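Local coordinates for protein 4-alpha-glucanotransferase (Corynebacterium glutamicum, PDB 5B68) that belongs to the amylomaltases, also known as disproportionating enzymes, and joins a TIM-barrel-type glucanotransferase domain to an N-terminal beta sandwich, at residues S206-Q210 against D211-F215; I246-V250 against E251-E255. All coordinates share one frame; numbering follows the deposited sequence.

Interaction 1 of 2, residues S206-Q210 against D211-F215; sequences SVVAQ and DGADF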
loop_
_atom_site.group_PDB
_atom_site.type_symbol
_atom_site.label_atom_id
_atom_site.label_comp_id
_atom_site.label_asym_id
_atom_site.label_seq_id
_atom_site.Cartn_x
_atom_site.Cartn_y
_atom_site.Cartn_z
ATOM N N SER A 206 10.095 17.284 -10.840
ATOM C CA SER A 206 10.154 18.631 -11.443
ATOM C C SER A 206 10.393 18.479 -12.950
ATOM O O SER A 206 9.849 19.252 -13.728
ATOM C CB SER A 206 11.151 19.577 -10.755
ATOM O OG SER A 206 12.447 19.134 -11.057
ATOM N N VAL A 207 11.166 17.489 -13.368
ATOM C CA VAL A 207 11.456 17.298 -14.796
ATOM C C VAL A 207 10.234 16.854 -15.562
ATOM O O VAL A 207 9.890 17.414 -16.569
ATOM C CB VAL A 207 12.565 16.237 -14.976
ATOM C CG1 VAL A 207 12.644 15.716 -16.413
ATOM C CG2 VAL A 207 13.899 16.769 -14.541
ATOM N N VAL A 208 9.529 15.847 -15.082
ATOM C CA VAL A 208 8.401 15.302 -15.901
ATOM C C VAL A 208 7.265 16.291 -15.835
ATOM O O VAL A 208 6.425 16.298 -16.723
ATOM C CB VAL A 208 7.978 13.895 -15.490
ATOM C CG1 VAL A 208 9.106 12.904 -15.669
ATOM C CG2 VAL A 208 7.513 13.860 -14.041
ATOM N N ALA A 209 7.226 17.155 -14.811
ATOM C CA ALA A 209 6.193 18.162 -14.724
ATOM C C ALA A 209 6.321 19.192 -15.880
ATOM O O ALA A 209 5.345 19.809 -16.255
ATOM C CB ALA A 209 6.313 18.896 -13.405
ATOM N N GLN A 210 7.520 19.333 -16.460
ATOM C CA GLN A 210 7.753 20.388 -17.496
ATOM C C GLN A 210 7.053 19.942 -18.760
ATOM O O GLN A 210 6.813 20.745 -19.657
ATOM C CB GLN A 210 9.246 20.505 -17.792
ATOM C CG GLN A 210 9.987 20.996 -16.589
ATOM C CD GLN A 210 11.488 20.885 -16.683
ATOM O OE1 GLN A 210 12.053 20.282 -17.606
ATOM N NE2 GLN A 210 12.145 21.364 -15.631
ATOM N N ASP A 211 6.794 18.644 -18.886
ATOM C CA ASP A 211 6.083 18.124 -20.028
ATOM C C ASP A 211 4.645 17.734 -19.808
ATOM O O ASP A 211 4.086 17.080 -20.693
ATOM C CB ASP A 211 6.894 17.007 -20.682
ATOM C CG ASP A 211 8.283 17.459 -20.973
ATOM O OD1 ASP A 211 8.410 18.366 -21.803
ATOM O OD2 ASP A 211 9.238 17.001 -20.342
ATOM N N GLY A 212 4.052 18.181 -18.705
ATOM C CA GLY A 212 2.640 18.020 -18.501
ATOM C C GLY A 212 2.177 17.091 -17.385
ATOM O O GLY A 212 1.033 17.014 -17.146
ATOM N N ALA A 213 3.079 16.312 -16.786
ATOM C CA ALA A 213 2.685 15.386 -15.758
ATOM C C ALA A 213 2.142 16.128 -14.552
ATOM O O ALA A 213 2.776 17.081 -14.101
ATOM C CB ALA A 213 3.894 14.543 -15.354
ATOM N N ASP A 214 1.025 15.651 -13.995
ATOM C CA ASP A 214 0.438 16.221 -12.767
ATOM C C ASP A 214 0.711 15.368 -11.497
ATOM O O ASP A 214 0.458 15.875 -10.373
ATOM C CB ASP A 214 -1.050 16.479 -12.931
ATOM C CG ASP A 214 -1.328 17.881 -13.494
ATOM O OD1 ASP A 214 -0.714 18.825 -12.973
ATOM O OD2 ASP A 214 -2.079 17.999 -14.508
ATOM N N PHE A 215 1.252 14.173 -11.669
ATOM C CA PHE A 215 1.689 13.392 -10.540
ATOM C C PHE A 215 2.882 12.535 -10.897
ATOM O O PHE A 215 3.114 12.265 -12.044
ATOM C CB PHE A 215 0.552 12.537 -9.996
ATOM C CG PHE A 215 0.052 11.512 -10.946
ATOM C CD1 PHE A 215 0.622 10.273 -10.986
ATOM C CD2 PHE A 215 -1.005 11.773 -11.774
ATOM C CE1 PHE A 215 0.170 9.321 -11.850
ATOM C CE2 PHE A 215 -1.466 10.821 -12.641
ATOM C CZ PHE A 215 -0.885 9.597 -12.678
HETATM O O HOH W 1 2.690 19.688 -14.795
#
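The carbonyl oxygen of V208 is gripped twice by the backbone that follows it: D211 N donates over 3.2 Å to V208 O, and A213 N adds a weak bond of 3.3 Å to the same V208 O. The donor of D211 stands above the carbonyl plane, not on a lone pair. One residue along, G212 N reaches A209 O at 3.2 Å and nearly straight (166°), closing a type I turn from A209 to G212. The paired bonds from A213 back to V208 and from G212 back to A209 form a Schellman motif at the C-terminal end of helix 198-209. Here the chain leaves the helix for strand 215-218, ending a beta-alpha-beta crossover of the barrel. G212 takes the positive phi (113°) that this helix ending needs, where a CB would jam against the preceding carbonyl. The apolar contact usual in this motif is present: V208 CG2, lodged between its own backbone N and carbonyl carbon, meets A213 CB at 3.9 Å, and V180 of strand 177-182 packs against both residues. D211 has CG beside its own backbone N (chi1 -52°), folding the carboxylate back to 3.5 Å between D211 CG and Q210 C; OD2 then accepts from Y696 OH and forms a salt bridge with R691. Water 1 links A209 O (3.0 Å) to A213 O (2.7 Å), just past the turn, donating to both.

Interaction 2 of 2, residues I246-V250 against E251-E255; sequences IYIRV and EDIPE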
loop_
_atom_site.group_PDB
_atom_site.type_symbol
_atom_site.label_atom_id
_atom_site.label_comp_id
_atom_site.label_asym_id
_atom_site.label_seq_id
_atom_site.Cartn_x
_atom_site.Cartn_y
_atom_site.Cartn_z
ATOM N N ILE A 246 17.174 4.427 3.678
ATOM C CA ILE A 246 18.063 4.218 2.531
ATOM C C ILE A 246 17.982 5.300 1.477
ATOM O O ILE A 246 18.946 5.500 0.705
ATOM C CB ILE A 246 17.875 2.881 1.913
ATOM C CG1 ILE A 246 19.194 2.421 1.235
ATOM C CG2 ILE A 246 16.662 2.774 0.979
ATOM C CD1 ILE A 246 19.041 1.040 0.661
ATOM N N TYR A 247 16.851 5.996 1.476
ATOM C CA TYR A 247 16.565 7.047 0.521
ATOM C C TYR A 247 17.078 8.442 0.905
ATOM O O TYR A 247 17.002 9.343 0.114
ATOM C CB TYR A 247 15.065 7.115 0.239
ATOM C CG TYR A 247 14.473 5.909 -0.452
ATOM C CD1 TYR A 247 14.798 5.601 -1.758
ATOM C CD2 TYR A 247 13.565 5.099 0.195
ATOM C CE1 TYR A 247 14.252 4.514 -2.386
ATOM C CE2 TYR A 247 13.021 4.020 -0.425
ATOM C CZ TYR A 247 13.367 3.726 -1.719
ATOM O OH TYR A 247 12.803 2.656 -2.320
ATOM N N ILE A 248 17.590 8.613 2.116
ATOM C CA ILE A 248 18.128 9.852 2.509
ATOM C C ILE A 248 19.335 10.217 1.631
ATOM O O ILE A 248 20.222 9.348 1.397
ATOM C CB ILE A 248 18.599 9.801 3.961
ATOM C CG1 ILE A 248 17.392 9.645 4.925
ATOM C CG2 ILE A 248 19.358 11.054 4.299
ATOM C CD1 ILE A 248 17.837 9.352 6.357
ATOM N N ARG A 249 19.376 11.453 1.146
ATOM C CA ARG A 249 20.586 11.959 0.524
ATOM C C ARG A 249 21.331 12.696 1.594
ATOM O O ARG A 249 20.930 13.749 2.030
ATOM C CB ARG A 249 20.323 12.929 -0.608
ATOM C CG ARG A 249 21.627 13.517 -1.123
ATOM C CD ARG A 249 21.535 14.154 -2.488
ATOM N NE ARG A 249 21.224 13.220 -3.552
ATOM C CZ ARG A 249 21.222 13.570 -4.825
ATOM N NH1 ARG A 249 21.530 14.809 -5.141
ATOM N NH2 ARG A 249 20.907 12.711 -5.766
ATOM N N VAL A 250 22.446 12.135 1.993
ATOM C CA VAL A 250 23.085 12.633 3.211
ATOM C C VAL A 250 23.632 14.011 3.056
ATOM O O VAL A 250 23.647 14.828 4.005
ATOM C CB VAL A 250 24.152 11.621 3.750
ATOM C CG1 VAL A 250 23.558 10.239 3.992
ATOM C CG2 VAL A 250 25.387 11.555 2.839
ATOM N N GLU A 251 24.128 14.302 1.841
ATOM C CA GLU A 251 24.648 15.635 1.523
ATOM C C GLU A 251 23.618 16.764 1.609
ATOM O O GLU A 251 23.995 17.915 1.782
ATOM C CB GLU A 251 25.376 15.676 0.149
ATOM C CG GLU A 251 26.536 14.694 -0.002
ATOM C CD GLU A 251 26.158 13.352 -0.585
ATOM O OE1 GLU A 251 24.924 12.952 -0.574
ATOM O OE2 GLU A 251 27.097 12.676 -1.058
ATOM N N ASP A 252 22.318 16.441 1.536
ATOM C CA ASP A 252 21.277 17.474 1.707
ATOM C C ASP A 252 20.899 17.775 3.159
ATOM O O ASP A 252 20.142 18.729 3.437
ATOM C CB ASP A 252 19.976 17.010 0.972
ATOM C CG ASP A 252 20.101 17.017 -0.534
ATOM O OD1 ASP A 252 21.116 17.515 -1.076
ATOM O OD2 ASP A 252 19.196 16.488 -1.196
ATOM N N ILE A 253 21.450 17.026 4.113
ATOM C CA ILE A 253 21.106 17.292 5.496
ATOM C C ILE A 253 21.821 18.614 5.916
ATOM O O ILE A 253 23.034 18.704 5.762
ATOM C CB ILE A 253 21.510 16.131 6.422
ATOM C CG1 ILE A 253 20.928 14.760 6.015
ATOM C CG2 ILE A 253 21.118 16.486 7.862
ATOM C CD1 ILE A 253 21.665 13.548 6.589
ATOM N N PRO A 254 21.113 19.610 6.456
ATOM C CA PRO A 254 21.825 20.851 6.779
ATOM C C PRO A 254 23.067 20.645 7.679
ATOM O O PRO A 254 24.081 21.295 7.449
ATOM C CB PRO A 254 20.774 21.684 7.514
ATOM C CG PRO A 254 19.500 21.290 6.822
ATOM C CD PRO A 254 19.645 19.806 6.586
ATOM N N GLU A 255 23.008 19.702 8.602
ATOM C CA GLU A 255 24.122 19.497 9.552
ATOM C C GLU A 255 25.324 18.788 8.895
ATOM O O GLU A 255 26.431 18.769 9.482
ATOM C CB GLU A 255 23.670 18.729 10.813
ATOM C CG GLU A 255 22.791 19.520 11.797
ATOM C CD GLU A 255 21.394 19.763 11.253
ATOM O OE1 GLU A 255 20.909 18.866 10.509
ATOM O OE2 GLU A 255 20.783 20.824 11.502
HETATM O O HOH W 2 22.467 17.089 -3.457
HETATM O O HOH W 3 23.640 10.392 -0.149
#
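R249 runs its aliphatic chain past two carboxylates, with CG lying 3.4 Å from E251 OE1 and CD 3.5 Å from D252 OD2. The guanidinium and the D252 carboxylate are inclined by 47°, and OD2 sits well out of the guanidinium plane with no N-H pointing at it, so any attraction is probably electrostatic only. Water 2 joins the two groups instead, lying in plane at the guanidinium edge, accepting from R249 NH1 (3.0 Å) and donating to D252 OD1 (2.8 Å). E251 is bent at chi2 (91°), which brings OE1 back over V250, where water 3 links it to V250 N. The backbone that carries these side chains makes two successive three-residue steps, D252 N to R249 O at 3.1 Å and I253 N to V250 O also at 3.1 Å, the pattern of a short 3-10 turn. This turn lies in the long excursion between strand 215-218 and helix 261-277 of the TIM-barrel-type domain. On its apolar side, I253 CD1 reaches I248 CG2 at 4.1 Å and V250 CB at 4.2 Å, while helices 286-301 and 349-376 cover I253. Farther out, R249 is fixed by salt bridges to D197 and D200, E251 OE2 by W193 and R275, and D252 OD2 by N199 ND2. Q366 OE1 accepts from R249 N.

Both contacts are local turns, and both concern helix 198-209, but at opposite ends. Interaction 1 finishes that helix and passes the chain into strand 215-218 of the parallel barrel sheet. Interaction 2, in the loop that follows this strand, returns to the helix start, where N199 and D200 meet its charged side chains. The centres of interactions 1 and 2 lie about 24 Å apart. The nearest atoms of interaction 1 and interaction 2 are about 12 Å apart, so the two do not touch. Interaction 1 is partly buried, depends mostly on backbone bonds and keeps small apolar groups inward. Interaction 2 is more deeply buried and combines backbone bonds with two bridging waters, a charged cluster and isoleucine packing.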